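UL37 (Suid herpesvirus 1, PDB 4K70) is an inner tegument protein, represented here by its N-terminal half, that probably helps control the trafficking of herpesvirus particles inside the infected cell. Local coordinates at residues G41-W46 against L95-G100; R48-A53 against E70-L75; H315-A320 against R363-Q368; R355-R360 against R369-T374; T217-F222 against P229-Q234. All coordinates share one frame; numbering follows the deposited sequence. Where two conformers were deposited one is given.

Overall arrangement
Going from the N terminus, helix 39-60 enters both of the first two contacts. Interaction 2 closes a short loop by bringing helix 63-78 back onto it; interaction 1 closes a longer one with helix 89-98, so interaction 2 is nested inside, and the two touch where W46 meets L72 and A73. Interaction 5 follows in series, joining the consecutive helices 208-223 and 229-240, with its centre about 48 Å from that of interaction 1. On the other side of the chain's centre from interactions 1 and 2, interactions 3 and 4 cross along the sequence. Both use helix 366-385, tying it to the loop before helix 321-329 and to helix 347-358.

Interaction 1: G41-W46 against L95-G100; sequences GVRGLW and LGVVNG. With NA (sodium ion), chain I.
W46 lays one face of its indole against V98. The CA of V98 sits over the five-membered ring, 3.9 Å from its centroid and 19° off the normal, a CH-pi contact, while V98 CG2 rides above the middle of the ring system and V98 CG1 reaches W46 CZ2 at 3.8 Å. At the pyrrole side, V97 CG1 lies 4.0 Å from W46 CD1. One turn earlier on helix 39-60, R43 adds the aliphatic part of its chain: R43 CG meets V97 CG2 at 3.7 Å, the two side chains crossing at about a right angle. With W46 CG anti to its own nitrogen (chi1 171°), the indole reaches across to helix 89-98. T103 bridges the two helices, its OG1 hydrogen bonded to both W46 NE1 and V98 O. Farther out, N99 OD1 binds a sodium ion at 2.3 Å, with D121 as a second ligand; a water on that ion, 2.6 Å from the sodium, donates to G100 O. Across the two segments the contact is apolar packing with a CH-pi contact, and the one polar atom of the indole is satisfied by a hydroxyl from helix 101-109, which probably fixes the rotation of the ring.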
# COMPACT_ATOMS: atom_id res chain seq x y z
N GLY A 41 -10.01 7.34 -24.17
CA GLY A 41 -9.40 8.36 -25.01
C GLY A 41 -8.41 7.78 -26.01
O GLY A 41 -8.46 8.07 -27.20
N VAL A 42 -7.51 6.94 -25.52
CA VAL A 42 -6.56 6.27 -26.41
C VAL A 42 -7.29 5.39 -27.40
O VAL A 42 -6.96 5.38 -28.57
CB VAL A 42 -5.54 5.44 -25.63
CG1 VAL A 42 -4.70 4.58 -26.60
CG2 VAL A 42 -4.66 6.35 -24.79
N ARG A 43 -8.26 4.64 -26.90
CA ARG A 43 -9.07 3.75 -27.72
C ARG A 43 -9.74 4.50 -28.88
O ARG A 43 -9.80 4.00 -30.00
CB ARG A 43 -10.12 3.08 -26.84
CG ARG A 43 -10.78 1.89 -27.44
CD ARG A 43 -11.26 0.95 -26.34
NE ARG A 43 -12.06 1.65 -25.34
CZ ARG A 43 -13.34 1.98 -25.51
NH1 ARG A 43 -13.96 1.68 -26.64
NH2 ARG A 43 -14.00 2.61 -24.55
N GLY A 44 -10.23 5.70 -28.62
CA GLY A 44 -10.84 6.50 -29.67
C GLY A 44 -9.86 7.02 -30.71
O GLY A 44 -10.23 7.24 -31.86
N LEU A 45 -8.60 7.20 -30.32
CA LEU A 45 -7.61 7.81 -31.19
C LEU A 45 -6.59 6.84 -31.78
O LEU A 45 -5.76 7.24 -32.60
CB LEU A 45 -6.83 8.89 -30.45
CG LEU A 45 -7.60 10.14 -30.04
CD1 LEU A 45 -6.69 11.02 -29.19
CD2 LEU A 45 -8.10 10.87 -31.26
N TRP A 46 -6.63 5.58 -31.38
CA TRP A 46 -5.53 4.67 -31.69
C TRP A 46 -5.28 4.47 -33.19
O TRP A 46 -4.16 4.64 -33.67
CB TRP A 46 -5.70 3.30 -31.03
CG TRP A 46 -4.67 2.35 -31.56
CD1 TRP A 46 -4.83 1.42 -32.53
CD2 TRP A 46 -3.29 2.30 -31.17
NE1 TRP A 46 -3.65 0.77 -32.77
CE2 TRP A 46 -2.68 1.29 -31.95
CE3 TRP A 46 -2.51 3.00 -30.24
CZ2 TRP A 46 -1.33 0.96 -31.82
CZ3 TRP A 46 -1.17 2.67 -30.11
CH2 TRP A 46 -0.59 1.66 -30.90
N LEU A 95 -6.48 -2.76 -25.22
CA LEU A 95 -5.51 -3.69 -25.81
C LEU A 95 -6.07 -4.40 -27.04
O LEU A 95 -5.35 -4.61 -28.02
CB LEU A 95 -5.06 -4.74 -24.80
CG LEU A 95 -4.25 -4.20 -23.62
CD1 LEU A 95 -3.85 -5.37 -22.74
CD2 LEU A 95 -3.06 -3.42 -24.12
N GLY A 96 -7.34 -4.79 -26.99
CA GLY A 96 -8.01 -5.38 -28.14
C GLY A 96 -7.97 -4.50 -29.39
O GLY A 96 -7.76 -5.00 -30.50
N VAL A 97 -8.19 -3.21 -29.21
CA VAL A 97 -8.06 -2.24 -30.30
C VAL A 97 -6.61 -2.10 -30.79
O VAL A 97 -6.34 -2.14 -31.99
CB VAL A 97 -8.62 -0.86 -29.87
CG1 VAL A 97 -8.20 0.24 -30.83
CG2 VAL A 97 -10.14 -0.94 -29.79
N VAL A 98 -5.67 -1.93 -29.86
CA VAL A 98 -4.26 -1.77 -30.19
C VAL A 98 -3.76 -2.95 -31.03
O VAL A 98 -2.97 -2.80 -31.96
CB VAL A 98 -3.41 -1.62 -28.91
CG1 VAL A 98 -1.92 -1.75 -29.21
CG2 VAL A 98 -3.72 -0.29 -28.22
N ASN A 99 -4.27 -4.13 -30.69
CA ASN A 99 -3.83 -5.39 -31.25
C ASN A 99 -4.64 -5.82 -32.48
O ASN A 99 -4.41 -6.89 -33.03
CB ASN A 99 -3.91 -6.46 -30.16
CG ASN A 99 -3.33 -7.80 -30.58
OD1 ASN A 99 -2.15 -7.91 -30.92
ND2 ASN A 99 -4.16 -8.84 -30.55
N GLY A 100 -5.58 -4.98 -32.92
CA GLY A 100 -6.44 -5.33 -34.03
C GLY A 100 -5.72 -5.55 -35.34
O GLY A 100 -4.55 -5.18 -35.51
NA NA I . -0.73 -6.66 -32.30
O HOH W 1 -2.05 -6.06 -34.45

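Interaction 2: R48-A53 against E70-L75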
# COMPACT_ATOMS: atom_id res chain seq x y z
N ARG A 48 -6.24 6.07 -35.91
CA ARG A 48 -5.79 7.30 -36.57
C ARG A 48 -4.35 7.63 -36.18
O ARG A 48 -3.55 8.00 -37.04
CB ARG A 48 -6.69 8.49 -36.17
CG ARG A 48 -8.16 8.37 -36.57
CD ARG A 48 -9.04 9.32 -35.74
NE ARG A 48 -8.68 10.73 -35.95
CZ ARG A 48 -9.11 11.74 -35.19
NH1 ARG A 48 -9.92 11.52 -34.16
NH2 ARG A 48 -8.72 12.98 -35.47
N ALA A 49 -4.03 7.54 -34.90
CA ALA A 49 -2.67 7.82 -34.46
C ALA A 49 -1.68 6.86 -35.13
O ALA A 49 -0.66 7.27 -35.66
CB ALA A 49 -2.55 7.77 -32.94
N LEU A 50 -2.00 5.57 -35.11
CA LEU A 50 -1.10 4.58 -35.70
C LEU A 50 -0.95 4.81 -37.21
O LEU A 50 0.16 4.75 -37.75
CB LEU A 50 -1.61 3.16 -35.45
CG LEU A 50 -0.67 2.14 -36.07
CD1 LEU A 50 0.63 2.05 -35.26
CD2 LEU A 50 -1.36 0.79 -36.21
N ARG A 51 -2.07 5.07 -37.88
CA ARG A 51 -2.07 5.32 -39.31
C ARG A 51 -1.24 6.55 -39.68
O ARG A 51 -0.50 6.53 -40.65
CB ARG A 51 -3.51 5.49 -39.82
CG ARG A 51 -4.18 4.18 -40.12
CD ARG A 51 -3.72 3.66 -41.47
NE ARG A 51 -4.13 2.28 -41.69
CZ ARG A 51 -3.74 1.57 -42.74
NH1 ARG A 51 -2.94 2.12 -43.64
NH2 ARG A 51 -4.13 0.31 -42.89
N LEU A 52 -1.37 7.60 -38.88
CA LEU A 52 -0.61 8.83 -39.11
C LEU A 52 0.89 8.66 -38.86
O LEU A 52 1.73 9.28 -39.52
CB LEU A 52 -1.16 9.95 -38.21
CG LEU A 52 -2.51 10.53 -38.61
CD1 LEU A 52 -3.09 11.32 -37.46
CD2 LEU A 52 -2.34 11.41 -39.83
N ALA A 53 1.23 7.82 -37.89
CA ALA A 53 2.64 7.56 -37.63
C ALA A 53 3.21 6.70 -38.76
O ALA A 53 4.29 6.98 -39.28
CB ALA A 53 2.83 6.89 -36.28
N GLU A 70 6.43 2.06 -34.52
CA GLU A 70 6.73 0.75 -33.97
C GLU A 70 6.51 0.65 -32.44
O GLU A 70 6.18 -0.43 -31.93
CB GLU A 70 8.15 0.33 -34.34
CG GLU A 70 8.28 -0.17 -35.79
CD GLU A 70 9.66 -0.74 -36.12
OE1 GLU A 70 10.67 -0.25 -35.58
OE2 GLU A 70 9.72 -1.70 -36.93
N ASN A 71 6.70 1.76 -31.72
CA ASN A 71 6.55 1.75 -30.26
C ASN A 71 5.38 2.57 -29.70
O ASN A 71 5.30 2.82 -28.48
CB ASN A 71 7.85 2.20 -29.61
CG ASN A 71 9.03 1.35 -30.04
OD1 ASN A 71 9.32 0.31 -29.45
ND2 ASN A 71 9.71 1.78 -31.10
N LEU A 72 4.46 2.95 -30.58
CA LEU A 72 3.30 3.74 -30.21
C LEU A 72 2.45 3.06 -29.14
O LEU A 72 1.92 3.72 -28.25
CB LEU A 72 2.43 4.02 -31.45
CG LEU A 72 1.38 5.11 -31.24
CD1 LEU A 72 2.07 6.45 -31.06
CD2 LEU A 72 0.43 5.13 -32.42
N ALA A 73 2.31 1.74 -29.22
CA ALA A 73 1.52 1.04 -28.22
C ALA A 73 2.04 1.32 -26.79
O ALA A 73 1.28 1.68 -25.89
CB ALA A 73 1.48 -0.44 -28.51
N GLY A 74 3.35 1.18 -26.60
CA GLY A 74 3.95 1.40 -25.30
C GLY A 74 3.94 2.86 -24.88
O GLY A 74 3.64 3.19 -23.73
N LEU A 75 4.27 3.74 -25.82
CA LEU A 75 4.28 5.17 -25.56
C LEU A 75 2.90 5.66 -25.16
O LEU A 75 2.78 6.52 -24.30
CB LEU A 75 4.77 5.94 -26.78
CG LEU A 75 6.23 5.72 -27.19
CD1 LEU A 75 6.53 6.44 -28.51
CD2 LEU A 75 7.16 6.21 -26.08
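L72 CD2 lies over one face of the peptide linking A49 to L50, 3.8 Å from A49 C and 3.7 Å from L50 N. Around this methyl lie L50 CA, as near as the nitrogen, and a little farther off A49 CB, 4.0 Å from L72 CD2, with L50 CB and L50 CD1 at slightly greater range. L72 CG stands anti to the backbone nitrogen (chi1 -166°), which carries the branch out from helix 63-78 and lets a single methyl do all the touching. The L50 side chain starts alongside rather than facing its partner, but its far end swings closer. No hydrogen bond passes between the segments; the contact is buried van der Waals packing. On its flanks, charged residues turn elsewhere: R51 makes salt bridges to D102 and E109, and E70 to R113 and R457. Helix 4-12 packs on A49 through M5 and V9, F30 of helix 20-32 and the W46 indole press on L72, and T103 of helix 101-109 touches L50, so the pair sits inside an all-helical bundle.

Interaction 3: H315-A320 against R363-Q368; sequences HTQVDA and RLTDAQ. With NA (sodium ion), chain J.
Q317, in the loop leading to helix 321-329, packs against the capping box that starts helix 366-385. The box is made by T365 and Q368: T365 OG1 accepts from Q368 N at 3.1 Å, and T365 N returns a bond to Q368 OE1 at 3.0 Å, arriving well above the plane of that carbonyl. Q317 comes in over the first turn. Its CG and CD both press on A367 CB, with Q317 CD and A367 CB 3.5 Å apart, and Q317 OE1 lies 3.2 Å from Q368 CG. The side chain is extended at chi1 but bends at chi2 (54°), and that bend folds the amide back onto the carbonyl of the next residue. There Q317 NE2 donates to V318 O at 2.9 Å, in the carbonyl plane and on a lone pair, nearly straight at 167°, which fixes which way the amide faces. Q317 OE1 is left pointing at the helix start, where two waters donate to it: one, at 2.6 Å from Q317 OE1, also hydrogen bonds T365 OG1, and the other accepts from Q368 NE2. A third water accepts from A320 N and donates to A367 O and, in a long bond of 3.3 Å, to V318 O. Upstream, H315 O binds a sodium ion shared with Q292, whose OE1 also accepts from Q317 N. No direct hydrogen bond spans the two segments. Their polar groups are linked by bridging waters around the packing of Q317 on A367 and Q368, so this surface contact joins loop and helix by a hydrated interface.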
# COMPACT_ATOMS: atom_id res chain seq x y z
N HIS A 315 0.00 2.94 38.91
CA HIS A 315 -0.33 1.76 39.71
C HIS A 315 0.35 0.51 39.18
O HIS A 315 0.75 -0.36 39.95
CB HIS A 315 -1.85 1.53 39.72
CG HIS A 315 -2.60 2.55 40.51
ND1 HIS A 315 -2.98 3.76 39.99
CD2 HIS A 315 -3.04 2.54 41.79
CE1 HIS A 315 -3.62 4.46 40.91
NE2 HIS A 315 -3.67 3.74 42.02
N THR A 316 0.49 0.45 37.86
CA THR A 316 0.86 -0.79 37.18
C THR A 316 1.90 -0.55 36.09
O THR A 316 1.79 0.40 35.31
CB THR A 316 -0.40 -1.41 36.55
OG1 THR A 316 -1.24 -1.91 37.61
CG2 THR A 316 -0.06 -2.55 35.59
N GLN A 317 2.89 -1.42 36.05
CA GLN A 317 3.89 -1.41 35.00
C GLN A 317 3.82 -2.71 34.19
O GLN A 317 4.24 -3.76 34.66
CB GLN A 317 5.29 -1.23 35.59
CG GLN A 317 6.38 -1.10 34.54
CD GLN A 317 6.08 0.01 33.54
OE1 GLN A 317 6.10 1.20 33.90
NE2 GLN A 317 5.76 -0.38 32.30
N VAL A 318 3.24 -2.65 32.99
CA VAL A 318 3.21 -3.83 32.14
C VAL A 318 4.59 -4.06 31.57
O VAL A 318 5.39 -3.13 31.41
CB VAL A 318 2.19 -3.71 30.98
CG1 VAL A 318 0.79 -3.59 31.52
CG2 VAL A 318 2.54 -2.54 30.07
N ASP A 319 4.89 -5.31 31.27
CA ASP A 319 6.19 -5.64 30.71
C ASP A 319 6.18 -5.61 29.19
O ASP A 319 5.69 -6.54 28.55
CB ASP A 319 6.62 -7.01 31.21
CG ASP A 319 7.91 -7.49 30.58
OD1 ASP A 319 8.74 -6.65 30.15
OD2 ASP A 319 8.08 -8.72 30.54
N ALA A 320 6.73 -4.55 28.60
CA ALA A 320 6.80 -4.46 27.16
C ALA A 320 8.20 -4.72 26.60
O ALA A 320 8.45 -4.50 25.43
CB ALA A 320 6.27 -3.11 26.68
N ARG A 363 10.68 12.49 32.40
CA ARG A 363 11.13 11.51 33.38
C ARG A 363 10.39 10.19 33.27
O ARG A 363 9.37 9.96 33.92
CB ARG A 363 11.09 12.06 34.81
CG ARG A 363 11.93 13.32 35.00
CD ARG A 363 11.84 13.86 36.43
NE ARG A 363 12.47 12.94 37.37
CZ ARG A 363 13.75 13.02 37.72
NH1 ARG A 363 14.51 13.98 37.23
NH2 ARG A 363 14.25 12.15 38.59
N LEU A 364 10.93 9.32 32.42
CA LEU A 364 10.39 7.99 32.21
C LEU A 364 11.31 6.95 32.83
O LEU A 364 12.52 7.13 32.84
CB LEU A 364 10.30 7.72 30.71
CG LEU A 364 9.32 8.60 29.94
CD1 LEU A 364 9.26 8.14 28.48
CD2 LEU A 364 7.95 8.57 30.58
N THR A 365 10.74 5.88 33.36
CA THR A 365 11.53 4.72 33.74
C THR A 365 11.81 3.87 32.51
O THR A 365 11.13 3.99 31.47
CB THR A 365 10.77 3.82 34.71
OG1 THR A 365 9.66 3.22 34.02
CG2 THR A 365 10.29 4.61 35.92
N ASP A 366 12.79 2.98 32.62
CA ASP A 366 13.14 2.12 31.48
C ASP A 366 11.95 1.26 31.02
O ASP A 366 11.74 1.06 29.82
CB ASP A 366 14.33 1.22 31.81
CG ASP A 366 15.63 1.99 31.88
OD1 ASP A 366 15.76 3.04 31.22
OD2 ASP A 366 16.54 1.54 32.61
N ALA A 367 11.16 0.77 31.98
CA ALA A 367 10.01 -0.05 31.62
C ALA A 367 8.95 0.78 30.87
O ALA A 367 8.30 0.29 29.96
CB ALA A 367 9.41 -0.70 32.86
N GLN A 368 8.80 2.04 31.27
CA GLN A 368 7.88 2.95 30.61
C GLN A 368 8.37 3.28 29.21
O GLN A 368 7.57 3.44 28.28
CB GLN A 368 7.72 4.23 31.43
CG GLN A 368 6.83 4.05 32.67
CD GLN A 368 6.92 5.23 33.60
OE1 GLN A 368 7.72 6.15 33.38
NE2 GLN A 368 6.11 5.22 34.67
NA NA J . 3.09 -1.21 40.51
O HOH W 2 7.86 2.04 35.68
O HOH W 3 4.73 2.98 35.45
O HOH W 4 8.19 -2.34 29.90

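Interaction 4: R355-R360 against R369-T374; sequences RAVLDR and RAVGCT
V357 drives into helix 366-385 exactly where that helix has no side chain, at G372. The tight part of the contact is small and made by van der Waals packing, with no hydrogen bond across it: V357 CG1 lies 3.8 Å from G372 CA, while its other methyl, V357 CG2, reaches V371 CG1 at 3.9 Å and comes equally near G372 N. With CG1 anti to the backbone nitrogen (chi1 168°), the two branches of V357 straddle this spot, one over the glycine backbone and one against the neighbouring valine. The bare glycine surface lets V357 CA and G372 CA lie 5.5 Å apart. L364, in the connection between the helices, also packs on V357. Within helix 366-385, T374 OG1 donates to A370 O at 2.7 Å, nearly along the carbonyl direction (162°), and the same oxygen also accepts from T374 N, so two bonds from one residue grip it inside the helix. The outer side is polar and looser. R355 and D359 are exposed; R355 forms a salt bridge with D351, and R360 one with D314. D359 has been seen to bind calcium in this protein, but in this model no calcium is bound to it in this chain. With a valine set onto the glycine CA, these are two successive helices joined by a short connection and packed through a valine-on-glycine contact.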
# COMPACT_ATOMS: atom_id res chain seq x y z
N ARG A 355 0.07 8.35 24.04
CA ARG A 355 -0.43 9.46 24.86
C ARG A 355 -0.10 9.30 26.35
O ARG A 355 0.45 10.20 26.98
CB ARG A 355 -1.94 9.59 24.64
CG ARG A 355 -2.55 10.91 25.08
CD ARG A 355 -3.63 11.35 24.08
NE ARG A 355 -4.43 10.23 23.57
CZ ARG A 355 -4.60 9.93 22.28
NH1 ARG A 355 -4.05 10.67 21.32
NH2 ARG A 355 -5.35 8.89 21.94
N ALA A 356 -0.40 8.13 26.90
CA ALA A 356 -0.22 7.90 28.33
C ALA A 356 1.24 7.99 28.76
O ALA A 356 1.56 8.57 29.80
CB ALA A 356 -0.78 6.54 28.71
N VAL A 357 2.14 7.40 27.97
CA VAL A 357 3.55 7.42 28.34
C VAL A 357 4.17 8.78 28.07
O VAL A 357 4.90 9.30 28.91
CB VAL A 357 4.35 6.34 27.57
CG1 VAL A 357 5.84 6.57 27.75
CG2 VAL A 357 3.96 4.96 28.04
N LEU A 358 3.89 9.37 26.91
CA LEU A 358 4.53 10.64 26.57
C LEU A 358 4.06 11.77 27.50
O LEU A 358 4.77 12.76 27.71
CB LEU A 358 4.30 11.02 25.10
CG LEU A 358 5.08 10.17 24.09
CD1 LEU A 358 4.85 10.68 22.65
CD2 LEU A 358 6.55 10.15 24.44
N ASP A 359 2.87 11.62 28.07
CA ASP A 359 2.38 12.60 29.02
C ASP A 359 3.23 12.60 30.30
O ASP A 359 3.06 13.47 31.14
CB ASP A 359 0.90 12.38 29.35
CG ASP A 359 -0.04 13.01 28.31
OD1 ASP A 359 0.42 13.87 27.51
OD2 ASP A 359 -1.24 12.66 28.30
N ARG A 360 4.14 11.65 30.44
CA ARG A 360 4.98 11.58 31.64
C ARG A 360 6.41 11.99 31.39
O ARG A 360 7.19 12.13 32.33
CB ARG A 360 4.93 10.20 32.26
CG ARG A 360 3.59 9.90 32.82
CD ARG A 360 3.50 8.52 33.43
NE ARG A 360 2.13 8.32 33.91
CZ ARG A 360 1.79 8.35 35.19
NH1 ARG A 360 2.72 8.53 36.12
NH2 ARG A 360 0.51 8.18 35.53
N ARG A 369 9.68 3.40 29.06
CA ARG A 369 10.29 3.63 27.76
C ARG A 369 9.96 2.52 26.77
O ARG A 369 9.68 2.79 25.61
CB ARG A 369 11.81 3.74 27.90
CG ARG A 369 12.28 5.08 28.43
CD ARG A 369 13.79 5.07 28.70
NE ARG A 369 14.26 6.41 28.99
CZ ARG A 369 14.58 6.85 30.20
NH1 ARG A 369 14.54 6.03 31.24
NH2 ARG A 369 14.99 8.10 30.35
N ALA A 370 9.99 1.27 27.24
CA ALA A 370 9.68 0.12 26.38
C ALA A 370 8.23 0.18 25.87
O ALA A 370 7.95 -0.15 24.71
CB ALA A 370 9.90 -1.16 27.13
N VAL A 371 7.31 0.56 26.75
CA VAL A 371 5.90 0.73 26.35
C VAL A 371 5.76 1.89 25.38
O VAL A 371 5.07 1.80 24.36
CB VAL A 371 4.99 1.00 27.55
CG1 VAL A 371 3.55 1.22 27.08
CG2 VAL A 371 5.06 -0.15 28.58
N GLY A 372 6.42 3.01 25.70
CA GLY A 372 6.30 4.19 24.86
C GLY A 372 6.92 3.99 23.49
O GLY A 372 6.34 4.37 22.47
N CYS A 373 8.13 3.45 23.46
CA CYS A 373 8.78 3.11 22.20
C CYS A 373 7.91 2.21 21.34
O CYS A 373 7.72 2.46 20.16
CB CYS A 373 10.13 2.43 22.47
SG CYS A 373 11.42 3.64 22.93
N THR A 374 7.40 1.14 21.93
CA THR A 374 6.56 0.21 21.18
C THR A 374 5.32 0.91 20.63
O THR A 374 4.92 0.68 19.48
CB THR A 374 6.15 -0.99 22.05
OG1 THR A 374 7.32 -1.63 22.57
CG2 THR A 374 5.34 -2.01 21.23

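Interaction 5: T217-F222 against P229-Q234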
# COMPACT_ATOMS: atom_id res chain seq x y z
N THR A 217 -11.12 -5.58 20.52
CA THR A 217 -10.31 -4.80 19.58
C THR A 217 -10.77 -5.03 18.13
O THR A 217 -10.78 -4.11 17.31
CB THR A 217 -8.78 -5.06 19.70
OG1 THR A 217 -8.47 -6.37 19.19
CG2 THR A 217 -8.30 -4.92 21.16
N ILE A 218 -11.17 -6.27 17.83
CA ILE A 218 -11.61 -6.61 16.48
C ILE A 218 -12.96 -5.94 16.18
O ILE A 218 -13.16 -5.36 15.11
CB ILE A 218 -11.72 -8.13 16.29
CG1 ILE A 218 -10.33 -8.77 16.34
CG2 ILE A 218 -12.40 -8.45 14.95
CD1 ILE A 218 -10.36 -10.28 16.57
N ALA A 219 -13.87 -6.02 17.14
CA ALA A 219 -15.18 -5.40 16.97
C ALA A 219 -15.00 -3.91 16.71
O ALA A 219 -15.63 -3.35 15.81
CB ALA A 219 -16.06 -5.65 18.19
N ASP A 220 -14.11 -3.28 17.47
CA ASP A 220 -13.90 -1.83 17.41
C ASP A 220 -13.12 -1.33 16.19
O ASP A 220 -13.42 -0.27 15.65
CB ASP A 220 -13.25 -1.32 18.70
CG ASP A 220 -14.18 -1.40 19.89
OD1 ASP A 220 -15.38 -1.70 19.68
OD2 ASP A 220 -13.73 -1.16 21.03
N GLU A 221 -12.10 -2.07 15.76
CA GLU A 221 -11.25 -1.65 14.65
C GLU A 221 -11.86 -2.03 13.30
O GLU A 221 -11.68 -1.33 12.31
CB GLU A 221 -9.87 -2.31 14.75
CG GLU A 221 -9.12 -2.08 16.07
CD GLU A 221 -8.19 -0.88 16.03
OE1 GLU A 221 -8.34 -0.03 15.12
OE2 GLU A 221 -7.30 -0.78 16.91
N PHE A 222 -12.57 -3.14 13.27
CA PHE A 222 -12.99 -3.70 11.99
C PHE A 222 -14.48 -3.88 11.73
O PHE A 222 -14.88 -4.10 10.58
CB PHE A 222 -12.26 -5.02 11.75
CG PHE A 222 -10.76 -4.88 11.72
CD1 PHE A 222 -10.13 -4.39 10.60
CD2 PHE A 222 -9.99 -5.23 12.83
CE1 PHE A 222 -8.76 -4.25 10.57
CE2 PHE A 222 -8.62 -5.10 12.79
CZ PHE A 222 -8.00 -4.61 11.66
N PRO A 229 -22.05 -12.55 13.73
CA PRO A 229 -22.49 -13.56 14.69
C PRO A 229 -21.34 -14.42 15.23
O PRO A 229 -21.36 -14.78 16.41
CB PRO A 229 -23.48 -14.41 13.89
CG PRO A 229 -23.22 -14.08 12.45
CD PRO A 229 -22.76 -12.66 12.44
N THR A 230 -20.36 -14.75 14.40
CA THR A 230 -19.25 -15.58 14.86
C THR A 230 -18.32 -14.83 15.84
O THR A 230 -17.87 -15.40 16.83
CB THR A 230 -18.49 -16.25 13.69
OG1 THR A 230 -17.08 -16.11 13.87
CG2 THR A 230 -18.90 -15.63 12.36
N LEU A 231 -18.06 -13.55 15.56
CA LEU A 231 -17.36 -12.69 16.51
C LEU A 231 -18.16 -12.57 17.80
O LEU A 231 -17.60 -12.63 18.90
CB LEU A 231 -17.17 -11.29 15.91
CG LEU A 231 -16.51 -10.25 16.82
CD1 LEU A 231 -15.09 -10.69 17.24
CD2 LEU A 231 -16.48 -8.90 16.15
N ARG A 232 -19.46 -12.37 17.65
CA ARG A 232 -20.36 -12.25 18.79
C ARG A 232 -20.30 -13.49 19.70
O ARG A 232 -20.18 -13.36 20.92
CB ARG A 232 -21.79 -12.00 18.29
CG ARG A 232 -22.80 -11.74 19.37
CD ARG A 232 -24.15 -11.37 18.77
NE ARG A 232 -24.42 -9.94 18.88
CZ ARG A 232 -25.24 -9.40 19.78
NH1 ARG A 232 -25.89 -10.17 20.65
NH2 ARG A 232 -25.42 -8.09 19.80
N GLU A 233 -20.37 -14.68 19.09
CA GLU A 233 -20.30 -15.93 19.84
C GLU A 233 -18.94 -16.12 20.50
O GLU A 233 -18.83 -16.69 21.59
CB GLU A 233 -20.52 -17.13 18.91
CG GLU A 233 -21.84 -17.14 18.18
CD GLU A 233 -21.89 -18.25 17.15
OE1 GLU A 233 -22.75 -18.19 16.24
OE2 GLU A 233 -21.05 -19.17 17.24
N GLN A 234 -17.90 -15.69 19.82
CA GLN A 234 -16.56 -15.93 20.34
C GLN A 234 -16.24 -15.00 21.49
O GLN A 234 -15.57 -15.40 22.44
CB GLN A 234 -15.52 -15.83 19.23
CG GLN A 234 -15.33 -17.12 18.47
CD GLN A 234 -14.42 -16.95 17.28
OE1 GLN A 234 -13.40 -17.63 17.16
NE2 GLN A 234 -14.78 -16.04 16.39
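L231 reaches across to helix 208-223 and meets both I218 and A219 there. Its CB leaves the backbone toward that helix, and CG stands anti to the backbone nitrogen (chi1 177°), sending the fork straight across. At the fork the methyls part company. L231 CD2 settles against A219, touching both its CA and its CB, 3.8 Å from A219 CA and 3.9 Å from A219 CB; L231 CD1 turns to the next residue back and meets I218 CG2 at 4.2 Å. That I218 branch is the one anti to its own nitrogen, and the I218 side chain also touches L194 and A197 of helix 191-201. All of this lies in a helix-loop-helix: helices 208-223 and 229-240 follow each other closely in the chain, and the buried leucine near the start of the second packs against the first. Helix 208-223 widens into a pi-type turn at 219-222, just where A219 takes the leucine. L231 is further enclosed by A215 and F223 of the same helix, by L148 and by Y275. On helix 229-240, L231 N forms a hydrogen bond with N228 OD1. In the same helix, T230 O accepts from Q234 N at 3.0 Å and from Q234 NE2 at 3.2 Å, the two donors coming from opposite faces of its carbonyl plane. Outside the apolar patch, D220 makes salt bridges to R264 and R277.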